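Local coordinates for protein cytosine deaminase (Klebsiella pneumoniae, PDB 4R85) that hydrolytically deaminates cytosine-type bases, here holding 5-methylcytosine beside an iron(II) ion in an amidohydrolase-fold active site, at residues Ala61-Ala65 / Ile310-Trp314; Trp83-Lys87 / Asp119-Pro123. All coordinates share one frame; numbering follows the deposited sequence.

Interaction 1: Ala61-Ala65 / Ile310-Trp314; sequences ATLTA and IQDPW. With 17E (5-methylcytosine), chain G.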
ATOM      1  N   ALA A  61       9.682   8.411 -19.132  1.00 12.85           N
ATOM      2  CA  ALA A  61      10.728   7.989 -18.200  1.00 18.64           C
ATOM      3  C   ALA A  61      10.520   6.580 -17.656  1.00 17.37           C
ATOM      4  O   ALA A  61      11.376   6.047 -16.955  1.00 14.23           O
ATOM      5  CB  ALA A  61      10.848   8.983 -17.045  1.00 18.04           C
ATOM      6  N   THR A  62       9.393   5.965 -17.993  1.00 14.76           N
ATOM      7  CA  THR A  62       9.060   4.660 -17.423  1.00 16.76           C
ATOM      8  C   THR A  62      10.107   3.577 -17.750  1.00 13.57           C
ATOM      9  O   THR A  62      10.685   3.560 -18.840  1.00 15.58           O
ATOM     10  CB  THR A  62       7.643   4.208 -17.856  1.00 15.05           C
ATOM     11  OG1 THR A  62       7.246   3.070 -17.086  1.00 17.65           O
ATOM     12  CG2 THR A  62       7.633   3.852 -19.340  1.00 13.68           C
ATOM     13  N   LEU A  63      10.367   2.700 -16.783  1.00 13.60           N
ATOM     14  CA  LEU A  63      11.260   1.551 -16.964  1.00 16.12           C
ATOM     15  C   LEU A  63      12.718   1.958 -17.197  1.00 18.04           C
ATOM     16  O   LEU A  63      13.460   1.234 -17.856  1.00 21.42           O
ATOM     17  CB  LEU A  63      10.781   0.639 -18.105  1.00 19.13           C
ATOM     18  CG  LEU A  63       9.291   0.295 -18.119  1.00 15.83           C
ATOM     19  CD1 LEU A  63       8.948  -0.656 -19.262  1.00 19.77           C
ATOM     20  CD2 LEU A  63       8.886  -0.307 -16.781  1.00 18.04           C
ATOM     21  N   THR A  64      13.120   3.113 -16.674  1.00 16.82           N
ATOM     22  CA  THR A  64      14.509   3.573 -16.832  1.00 18.41           C
ATOM     23  C   THR A  64      15.243   3.652 -15.495  1.00 23.03           C
ATOM     24  O   THR A  64      16.351   4.184 -15.426  1.00 20.66           O
ATOM     25  CB  THR A  64      14.610   4.964 -17.515  1.00 18.03           C
ATOM     26  OG1 THR A  64      14.036   5.971 -16.675  1.00 16.66           O
ATOM     27  CG2 THR A  64      13.917   4.971 -18.872  1.00 16.71           C
ATOM     28  N   ALA A  65      14.623   3.129 -14.439  1.00 16.44           N
ATOM     29  CA  ALA A  65      15.255   3.095 -13.115  1.00 19.47           C
ATOM     30  C   ALA A  65      16.668   2.490 -13.149  1.00 20.65           C
ATOM     31  O   ALA A  65      16.866   1.376 -13.652  1.00 20.92           O
ATOM     32  CB  ALA A  65      14.381   2.329 -12.133  1.00 18.24           C
ATOM     33  N   ILE A 310       6.368   4.488 -12.962  1.00 13.23           N
ATOM     34  CA  ILE A 310       6.613   3.059 -12.921  1.00 13.21           C
ATOM     35  C   ILE A 310       8.075   2.788 -13.280  1.00 18.61           C
ATOM     36  O   ILE A 310       8.496   2.990 -14.424  1.00 14.74           O
ATOM     37  CB  ILE A 310       5.643   2.290 -13.836  1.00 15.53           C
ATOM     38  CG1 ILE A 310       4.208   2.431 -13.294  1.00 17.65           C
ATOM     39  CG2 ILE A 310       6.045   0.824 -13.927  1.00 17.47           C
ATOM     40  CD1 ILE A 310       3.145   1.635 -14.055  1.00 19.56           C
ATOM     41  N   GLN A 311       8.837   2.360 -12.274  1.00 17.62           N
ATOM     42  CA  GLN A 311      10.246   2.000 -12.403  1.00 14.91           C
ATOM     43  C   GLN A 311      11.079   3.057 -13.116  1.00 14.06           C
ATOM     44  O   GLN A 311      11.709   2.784 -14.137  1.00 17.38           O
ATOM     45  CB  GLN A 311      10.381   0.645 -13.099  1.00 16.21           C
ATOM     46  CG  GLN A 311       9.699  -0.490 -12.354  1.00 17.15           C
ATOM     47  CD  GLN A 311       9.776  -1.808 -13.098  1.00 23.26           C
ATOM     48  OE1 GLN A 311       8.819  -2.221 -13.756  1.00 28.25           O
ATOM     49  NE2 GLN A 311      10.915  -2.483 -12.990  1.00 27.68           N
ATOM     50  N   ASP A 312      11.105   4.263 -12.567  1.00 13.14           N
ATOM     51  CA  ASP A 312      11.759   5.362 -13.258  1.00 15.78           C
ATOM     52  C   ASP A 312      12.823   6.019 -12.342  1.00 17.05           C
ATOM     53  O   ASP A 312      13.100   5.485 -11.257  1.00 14.23           O
ATOM     54  CB  ASP A 312      10.683   6.316 -13.845  1.00 14.44           C
ATOM     55  CG  ASP A 312      10.000   7.184 -12.793  1.00 20.53           C
ATOM     56  OD1 ASP A 312       9.037   7.894 -13.163  1.00 21.44           O
ATOM     57  OD2 ASP A 312      10.411   7.181 -11.614  1.00 20.67           O
ATOM     58  N   PRO A 313      13.435   7.151 -12.759  1.00 16.05           N
ATOM     59  CA  PRO A 313      14.495   7.673 -11.880  1.00 17.41           C
ATOM     60  C   PRO A 313      14.005   8.155 -10.501  1.00 20.07           C
ATOM     61  O   PRO A 313      14.829   8.324  -9.608  1.00 21.01           O
ATOM     62  CB  PRO A 313      15.042   8.872 -12.663  1.00 17.39           C
ATOM     63  CG  PRO A 313      14.690   8.600 -14.086  1.00 16.07           C
ATOM     64  CD  PRO A 313      13.374   7.895 -14.037  1.00 15.93           C
ATOM     65  N   TRP A 314      12.700   8.353 -10.333  1.00 15.05           N
ATOM     66  CA  TRP A 314      12.157   8.869  -9.075  1.00 14.81           C
ATOM     67  C   TRP A 314      11.617   7.768  -8.165  1.00 21.41           C
ATOM     68  O   TRP A 314      11.574   7.929  -6.944  1.00 28.76           O
ATOM     69  CB  TRP A 314      11.051   9.900  -9.339  1.00 15.24           C
ATOM     70  CG  TRP A 314      11.566  11.148  -9.961  1.00 14.30           C
ATOM     71  CD1 TRP A 314      12.027  12.264  -9.311  1.00 13.05           C
ATOM     72  CD2 TRP A 314      11.692  11.413 -11.364  1.00 12.75           C
ATOM     73  NE1 TRP A 314      12.433  13.209 -10.230  1.00 12.70           N
ATOM     74  CE2 TRP A 314      12.240  12.709 -11.496  1.00 14.19           C
ATOM     75  CE3 TRP A 314      11.393  10.680 -12.520  1.00 13.58           C
ATOM     76  CZ2 TRP A 314      12.504  13.289 -12.750  1.00 12.81           C
ATOM     77  CZ3 TRP A 314      11.655  11.257 -13.770  1.00 13.80           C
ATOM     78  CH2 TRP A 314      12.208  12.548 -13.869  1.00 11.99           C
TER
HETATM   79  N1  17E G 501       9.422  14.844 -12.474  1.00 12.92           N
HETATM   80  C2  17E G 501       8.915  15.602 -11.501  1.00 13.67           C
HETATM   81  O2  17E G 501       9.219  16.939 -11.461  1.00 13.81           O
HETATM   82  N3  17E G 501       8.111  15.092 -10.562  1.00 15.01           N
HETATM   83  C4  17E G 501       7.797  13.786 -10.573  1.00 19.47           C
HETATM   84  N4  17E G 501       6.939  13.252  -9.564  1.00 20.70           N
HETATM   85  C5  17E G 501       8.303  12.953 -11.573  1.00 13.49           C
HETATM   86  C6  17E G 501       9.131  13.529 -12.533  1.00 14.79           C
HETATM   87  CM5 17E G 501       7.961  11.498 -11.602  1.00 14.00           C
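Thr62 and Leu63 close on one carbonyl: Ile310 O takes the hydroxyl of Thr62 (OG1 to O 2.9 Å) and the amide of Leu63 (N to O 3.0 Å). The amide bond is nearly straight and lies in the carbonyl plane, whereas the hydroxyl comes in tilted from it. Thr62 reaches this oxygen because OG1 stands anti to the backbone N (chi1 -169°), side by side with Ile310; the same OG1 also bonds to Thr102. The next carbonyl, Gln311 O, takes Ala65 N at 2.9 Å, the donor standing well above the carbonyl plane. Leu63 CD2 lies against the amide end of Gln311, 3.6 Å from its OE1.

Residues Ala61 to Thr64 form a type II turn, braced by Thr64 OG1 on Ala61 O, and the same hydroxyl touches Pro313 CD. Ala61 CB sits at the edge of the Trp314 ring, 4.1 Å from CZ3. 5-Methylcytosine lies over one face of this indole, inclined to it, with ligand C6 3.4 Å from Trp314 CE2; Pro313 CB lies over the rim of the other. At the ring's edge, in its plane, is the Asp312 carboxylate carbon; OD2 accepts Trp314 N in an Asx turn, OD1 is held by Ser309, and Trp314 NE1 bonds to Leu76 O.

The contact thus joins two loops of the barrel, those following strands 47-57 and 303-305, and the second supplies a wall of the base pocket. Helix 92-108 packs on Leu63 and Thr64, helix 76-87 on Ala61 and Pro313, and helix 271-277 touches Trp314.

Interaction 2: Trp83-Lys87 / Asp119-Pro123; sequences WSQRK and DVTDP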
ATOM      1  N   TRP A  83      17.527  11.722 -14.408  1.00 12.85           N
ATOM      2  CA  TRP A  83      16.757  11.768 -15.640  1.00 12.88           C
ATOM      3  C   TRP A  83      17.520  12.542 -16.698  1.00 13.30           C
ATOM      4  O   TRP A  83      17.539  12.162 -17.873  1.00 16.34           O
ATOM      5  CB  TRP A  83      15.384  12.409 -15.396  1.00 14.85           C
ATOM      6  CG  TRP A  83      14.594  12.625 -16.652  1.00 13.61           C
ATOM      7  CD1 TRP A  83      14.092  13.811 -17.113  1.00 15.55           C
ATOM      8  CD2 TRP A  83      14.215  11.625 -17.618  1.00 14.54           C
ATOM      9  NE1 TRP A  83      13.425  13.609 -18.298  1.00 17.70           N
ATOM     10  CE2 TRP A  83      13.482  12.281 -18.630  1.00 15.00           C
ATOM     11  CE3 TRP A  83      14.434  10.246 -17.729  1.00 17.34           C
ATOM     12  CZ2 TRP A  83      12.958  11.602 -19.736  1.00 20.98           C
ATOM     13  CZ3 TRP A  83      13.908   9.569 -18.831  1.00 16.99           C
ATOM     14  CH2 TRP A  83      13.182  10.250 -19.817  1.00 21.04           C
ATOM     15  N   SER A  84      18.145  13.637 -16.283  1.00 14.52           N
ATOM     16  CA  SER A  84      18.990  14.413 -17.189  1.00 18.31           C
ATOM     17  C   SER A  84      20.113  13.559 -17.805  1.00 19.53           C
ATOM     18  O   SER A  84      20.410  13.671 -18.988  1.00 17.42           O
ATOM     19  CB  SER A  84      19.560  15.633 -16.461  1.00 27.35           C
ATOM     20  OG  SER A  84      20.312  16.436 -17.350  1.00 36.83           O
ATOM     21  N   GLN A  85      20.730  12.697 -17.003  1.00 18.71           N
ATOM     22  CA  GLN A  85      21.724  11.755 -17.517  1.00 21.96           C
ATOM     23  C   GLN A  85      21.128  10.778 -18.526  1.00 23.32           C
ATOM     24  O   GLN A  85      21.757  10.450 -19.541  1.00 20.61           O
ATOM     25  CB  GLN A  85      22.320  10.939 -16.375  1.00 19.89           C
ATOM     26  CG  GLN A  85      23.137  11.730 -15.392  1.00 22.76           C
ATOM     27  CD  GLN A  85      23.656  10.847 -14.280  1.00 25.18           C
ATOM     28  OE1 GLN A  85      22.888  10.394 -13.438  1.00 21.91           O
ATOM     29  NE2 GLN A  85      24.961  10.574 -14.289  1.00 22.64           N
ATOM     30  N   ARG A  86      19.928  10.291 -18.217  1.00 18.37           N
ATOM     31  CA  ARG A  86      19.258   9.296 -19.046  1.00 19.35           C
ATOM     32  C   ARG A  86      18.834   9.900 -20.380  1.00 23.31           C
ATOM     33  O   ARG A  86      18.807   9.207 -21.402  1.00 21.52           O
ATOM     34  CB  ARG A  86      18.041   8.718 -18.309  1.00 20.27           C
ATOM     35  CG  ARG A  86      17.295   7.615 -19.075  1.00 20.36           C
ATOM     36  CD  ARG A  86      18.253   6.517 -19.557  1.00 24.76           C
ATOM     37  NE  ARG A  86      17.528   5.372 -20.105  1.00 23.59           N
ATOM     38  CZ  ARG A  86      17.106   5.283 -21.364  1.00 24.68           C
ATOM     39  NH1 ARG A  86      16.449   4.205 -21.770  1.00 24.87           N
ATOM     40  NH2 ARG A  86      17.329   6.275 -22.218  1.00 25.25           N
ATOM     41  N   LYS A  87      18.506  11.193 -20.368  1.00 20.58           N
ATOM     42  CA  LYS A  87      18.045  11.873 -21.578  1.00 21.07           C
ATOM     43  C   LYS A  87      19.060  11.857 -22.706  1.00 21.29           C
ATOM     44  O   LYS A  87      18.688  11.962 -23.874  1.00 22.02           O
ATOM     45  CB  LYS A  87      17.628  13.316 -21.277  1.00 21.49           C
ATOM     46  CG  LYS A  87      16.214  13.428 -20.771  1.00 18.46           C
ATOM     47  CD  LYS A  87      16.079  14.605 -19.824  1.00 32.88           C
ATOM     48  CE  LYS A  87      15.946  15.914 -20.550  1.00 28.16           C
ATOM     49  NZ  LYS A  87      15.653  17.018 -19.582  1.00 24.18           N
ATOM     50  N   ASP A 119       8.644  15.078 -20.922  1.00 14.73           N
ATOM     51  CA  ASP A 119       9.617  16.145 -20.712  1.00 17.90           C
ATOM     52  C   ASP A 119       9.946  16.826 -22.047  1.00 18.51           C
ATOM     53  O   ASP A 119      10.447  16.186 -22.969  1.00 18.80           O
ATOM     54  CB  ASP A 119      10.874  15.568 -20.044  1.00 14.37           C
ATOM     55  CG  ASP A 119      11.943  16.610 -19.759  1.00 17.45           C
ATOM     56  OD1 ASP A 119      13.047  16.194 -19.338  1.00 18.31           O
ATOM     57  OD2 ASP A 119      11.703  17.826 -19.939  1.00 13.97           O
ATOM     58  N   VAL A 120       9.642  18.120 -22.149  1.00 12.64           N
ATOM     59  CA  VAL A 120       9.918  18.865 -23.380  1.00 14.71           C
ATOM     60  C   VAL A 120      11.119  19.803 -23.215  1.00 15.94           C
ATOM     61  O   VAL A 120      11.459  20.547 -24.127  1.00 17.72           O
ATOM     62  CB  VAL A 120       8.686  19.652 -23.891  1.00 18.10           C
ATOM     63  CG1 VAL A 120       7.530  18.696 -24.197  1.00 17.94           C
ATOM     64  CG2 VAL A 120       8.249  20.706 -22.881  1.00 14.56           C
ATOM     65  N   THR A 121      11.762  19.766 -22.050  1.00 14.44           N
ATOM     66  CA  THR A 121      13.066  20.410 -21.920  1.00 17.00           C
ATOM     67  C   THR A 121      14.116  19.437 -22.455  1.00 20.81           C
ATOM     68  O   THR A 121      14.998  18.953 -21.739  1.00 22.56           O
ATOM     69  CB  THR A 121      13.375  20.896 -20.489  1.00 21.02           C
ATOM     70  OG1 THR A 121      13.137  19.840 -19.552  1.00 25.40           O
ATOM     71  CG2 THR A 121      12.489  22.107 -20.136  1.00 12.42           C
ATOM     72  N   ASP A 122      13.970  19.143 -23.740  1.00 22.60           N
ATOM     73  CA  ASP A 122      14.845  18.242 -24.479  1.00 22.25           C
ATOM     74  C   ASP A 122      14.785  18.763 -25.908  1.00 21.39           C
ATOM     75  O   ASP A 122      13.751  18.680 -26.567  1.00 23.85           O
ATOM     76  CB  ASP A 122      14.336  16.793 -24.378  1.00 22.15           C
ATOM     77  CG  ASP A 122      15.253  15.784 -25.088  1.00 28.70           C
ATOM     78  OD1 ASP A 122      16.111  16.205 -25.888  1.00 30.25           O
ATOM     79  OD2 ASP A 122      15.113  14.560 -24.844  1.00 29.06           O
ATOM     80  N   PRO A 123      15.892  19.344 -26.385  1.00 28.36           N
ATOM     81  CA  PRO A 123      15.880  20.002 -27.695  1.00 25.98           C
ATOM     82  C   PRO A 123      15.537  19.053 -28.848  1.00 23.99           C
ATOM     83  O   PRO A 123      15.143  19.522 -29.912  1.00 24.46           O
ATOM     84  CB  PRO A 123      17.312  20.538 -27.828  1.00 27.39           C
ATOM     85  CG  PRO A 123      17.763  20.717 -26.415  1.00 27.91           C
ATOM     86  CD  PRO A 123      17.159  19.559 -25.667  1.00 26.91           C
TER
HETATM   87  O   HOH W   1      17.158  13.097 -25.889  1.00 39.03           O
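Trp83 and Lys87, one helical turn apart on helix 76-87, converge on a single carboxylate oxygen of Asp119. The indole and the carboxylate run antiparallel alongside each other, their planes 42° apart, and OD1 lies at the edge of the ring, close to its plane. Trp83 NE1 donates to the anti lone pair of Asp119 OD1 at 2.8 Å, in a somewhat bent bond (144° at the hydrogen).

Lys87 crosses Asp119 at about a right angle. CG lies against a face of the Trp83 ring, toward the rim; beyond it the chain bends at chi2 and chi3 and carries NZ round to the syn side of the same oxygen. There Lys87 NZ forms a salt bridge with Asp119 OD1 at 2.7 Å and a further hydrogen bond to Thr121 O at 3.0 Å; Glu152 is a second acidic partner.

The other oxygen is turned to its own loop. Asp119 OD2 receives Thr121 OG1 at 2.5 Å through its syn lone pair and Thr121 N from above the carboxylate plane, the latter closing an Asx turn. Thr121 itself is the centre of an inverse gamma turn. Farther out, a water donates to both Lys87 O and Asp122 OD2, a second bridge between helix and loop, while Asp122 OD1 bonds to Ser124.

Asp119 ends strand 111-119, so its carboxylate ties the strand end to a helix on one side and to its own loop on the other. With two donors on each oxygen, its rotation is fixed. The ammonium of Lys87, paired with both Asp119 and Glu152, would probably favour the ionised form of these acids.

Interaction 2 is nested within the long chain segment closed by interaction 1, and helix 76-87 links them: Trp83 belongs to interaction 2 yet packs on interaction 1, with Trp314 CH2 3.5 Å from Trp83 CB and Ala61 CB 3.6 Å from Trp83 CZ3. Both contacts are mostly buried, their centres 13 Å apart. The 61-65/310-314 pair joins two loops mainly through backbone carbonyls and apolar packing, and touches the base directly. The 83-87/119-123 pair, lying farther from the chain's centre, joins helix to strand end through charge and a water. Trp83 thus stands as second shell behind the pocket-lining Trp314, and is itself held by Asp119.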